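Local coordinates for carbohydrate kinase, pfkB family (Enterococcus faecalis, PDB 3KTN), which probably phosphorylates a sugar acid, 2-keto-3-deoxygluconate, as a magnesium-binding kinase of the PfkB carbohydrate kinase family, at residues A[9-14]-A[55-60]. Numbering follows the deposited sequence.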
loop_
_atom_site.group_PDB
_atom_site.type_symbol
_atom_site.label_atom_id
_atom_site.label_comp_id
_atom_site.label_asym_id
_atom_site.label_seq_id
_atom_site.Cartn_x
_atom_site.Cartn_y
_atom_site.Cartn_z
ATOM N N GLY A 9 31.160 -9.713 8.208
ATOM C CA GLY A 9 30.029 -9.545 9.090
ATOM C C GLY A 9 28.764 -10.307 8.775
ATOM O O GLY A 9 28.739 -11.251 7.985
ATOM N N GLU A 10 27.695 -9.842 9.405
ATOM C CA GLU A 10 26.381 -10.446 9.320
ATOM C C GLU A 10 25.337 -9.661 8.524
ATOM O O GLU A 10 25.320 -8.428 8.535
ATOM C CB GLU A 10 25.886 -10.639 10.749
ATOM C CG GLU A 10 24.494 -11.180 10.923
ATOM C CD GLU A 10 23.954 -10.832 12.298
ATOM O OE1 GLU A 10 23.316 -11.693 12.939
ATOM O OE2 GLU A 10 24.170 -9.680 12.738
ATOM N N VAL A 11 24.477 -10.396 7.827
ATOM C CA VAL A 11 23.376 -9.809 7.070
ATOM C C VAL A 11 22.127 -10.211 7.843
ATOM O O VAL A 11 21.968 -11.378 8.194
ATOM C CB VAL A 11 23.229 -10.399 5.655
ATOM C CG1 VAL A 11 21.900 -9.950 5.048
ATOM C CG2 VAL A 11 24.380 -9.950 4.770
HETATM N N MSE A 12 21.254 -9.249 8.116
HETATM C CA MSE A 12 20.008 -9.529 8.830
HETATM C C MSE A 12 18.803 -8.969 8.078
HETATM O O MSE A 12 18.920 -8.014 7.309
HETATM C CB MSE A 12 20.013 -8.893 10.225
HETATM C CG MSE A 12 20.769 -9.657 11.298
HETATM SE SE MSE A 12 20.302 -8.967 13.055
HETATM C CE MSE A 12 18.896 -10.202 13.515
ATOM N N LEU A 13 17.647 -9.569 8.329
ATOM C CA LEU A 13 16.396 -9.117 7.741
ATOM C C LEU A 13 15.772 -8.168 8.754
ATOM O O LEU A 13 15.699 -8.498 9.931
ATOM C CB LEU A 13 15.424 -10.283 7.550
ATOM C CG LEU A 13 15.437 -11.217 6.343
ATOM C CD1 LEU A 13 16.833 -11.450 5.851
ATOM C CD2 LEU A 13 14.765 -12.527 6.742
ATOM N N ARG A 14 15.340 -6.993 8.305
ATOM C CA ARG A 14 14.662 -6.059 9.192
ATOM C C ARG A 14 13.235 -5.915 8.690
ATOM O O ARG A 14 13.011 -5.658 7.507
ATOM C CB ARG A 14 15.323 -4.680 9.205
ATOM C CG ARG A 14 14.485 -3.660 9.982
ATOM C CD ARG A 14 15.095 -2.260 9.988
ATOM N NE ARG A 14 14.075 -1.249 10.259
ATOM C CZ ARG A 14 14.332 0.032 10.501
ATOM N NH1 ARG A 14 15.584 0.469 10.515
ATOM N NH2 ARG A 14 13.334 0.883 10.726
ATOM N N THR A 55 30.796 -12.867 3.985
ATOM C CA THR A 55 29.810 -13.476 4.864
ATOM C C THR A 55 29.205 -14.669 4.137
ATOM O O THR A 55 29.668 -15.046 3.064
ATOM C CB THR A 55 28.681 -12.463 5.185
ATOM O OG1 THR A 55 27.836 -12.974 6.226
ATOM C CG2 THR A 55 27.844 -12.219 3.941
ATOM N N LYS A 56 28.170 -15.259 4.724
ATOM C CA LYS A 56 27.477 -16.385 4.104
ATOM C C LYS A 56 25.978 -16.109 4.082
ATOM O O LYS A 56 25.446 -15.426 4.963
ATOM C CB LYS A 56 27.697 -17.690 4.885
ATOM C CG LYS A 56 29.145 -18.150 5.017
ATOM C CD LYS A 56 29.765 -18.526 3.681
ATOM C CE LYS A 56 31.195 -19.048 3.879
ATOM N NZ LYS A 56 31.953 -19.133 2.602
ATOM N N LEU A 57 25.310 -16.644 3.068
ATOM C CA LEU A 57 23.863 -16.531 2.935
ATOM C C LEU A 57 23.383 -17.891 2.458
ATOM O O LEU A 57 24.067 -18.554 1.675
ATOM C CB LEU A 57 23.471 -15.437 1.932
ATOM C CG LEU A 57 23.584 -14.001 2.458
ATOM C CD1 LEU A 57 23.212 -13.003 1.360
ATOM C CD2 LEU A 57 22.668 -13.835 3.650
ATOM N N PRO A 58 22.204 -18.331 2.925
ATOM C CA PRO A 58 21.691 -19.634 2.506
ATOM C C PRO A 58 21.437 -19.694 1.011
ATOM O O PRO A 58 21.112 -18.676 0.385
ATOM C CB PRO A 58 20.407 -19.771 3.317
ATOM C CG PRO A 58 19.935 -18.353 3.412
ATOM C CD PRO A 58 21.211 -17.624 3.754
ATOM N N ALA A 59 21.596 -20.886 0.444
ATOM C CA ALA A 59 21.369 -21.080 -0.976
ATOM C C ALA A 59 19.882 -21.334 -1.207
ATOM O O ALA A 59 19.467 -22.457 -1.489
ATOM C CB ALA A 59 22.203 -22.267 -1.504
ATOM N N ASN A 60 19.080 -20.292 -1.031
ATOM C CA ASN A 60 17.650 -20.380 -1.279
ATOM C C ASN A 60 17.201 -19.017 -1.806
ATOM O O ASN A 60 18.013 -18.091 -1.908
ATOM C CB ASN A 60 16.871 -20.805 -0.018
ATOM C CG ASN A 60 16.994 -19.822 1.126
ATOM O OD1 ASN A 60 17.067 -18.612 0.921
ATOM N ND2 ASN A 60 16.989 -20.342 2.348
HETATM O O HOH W 1 25.131 -13.126 6.576
#
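Thr55 meets Gly9 where two neighbouring parallel strands, 4-8 and 50-57, begin to part, and the contact is a worked example of how side chains and water take over when backbone pairing ends. With OG1 anti to the backbone N, chi1 -170°, the threonine hydroxyl is turned to the carbonyl of Gly9. Thr55 OG1 gives its proton to Gly9 O at 2.6 Å, in a short bond with a C=O...donor angle of 160°. Thr55 OG1 also accepts a hydrogen bond from a water oxygen at 2.7 Å, which gives it two partners in a buried setting. The methyl CG2 of Thr55 lies 4.2 Å from Val11 CG2, a looser apolar touch beside the polar one.

Lys56 contributes through its backbone. Lys56 O receives the water's second proton at 2.8 Å, and Val11 N donates to that water at 3.1 Å, so that a single molecule joins the two backbones where no direct backbone bond is made between the segments. The side chain of Lys56 points away; its NZ is hydrogen-bonded to Asp120 O, and it makes a cation-pi contact with Tyr121.

Leu57 adds the apolar contact. Leu57 CD2 comes within 4.0 Å of Val11 CB, the two side chains crossing at about a right angle, while Val80 of strand 80-82 and Phe33 of strand 28-34 touch Leu57 and Val11 respectively. Farther on, Asn60 N-caps helix 61-72.

Segment 9-14 thus leaves the central sheet and enters strand 12-16 of the smaller four-stranded sheet, an arrangement consistent with the ribokinase-like fold, in which a lid sheet projects from the alpha/beta core.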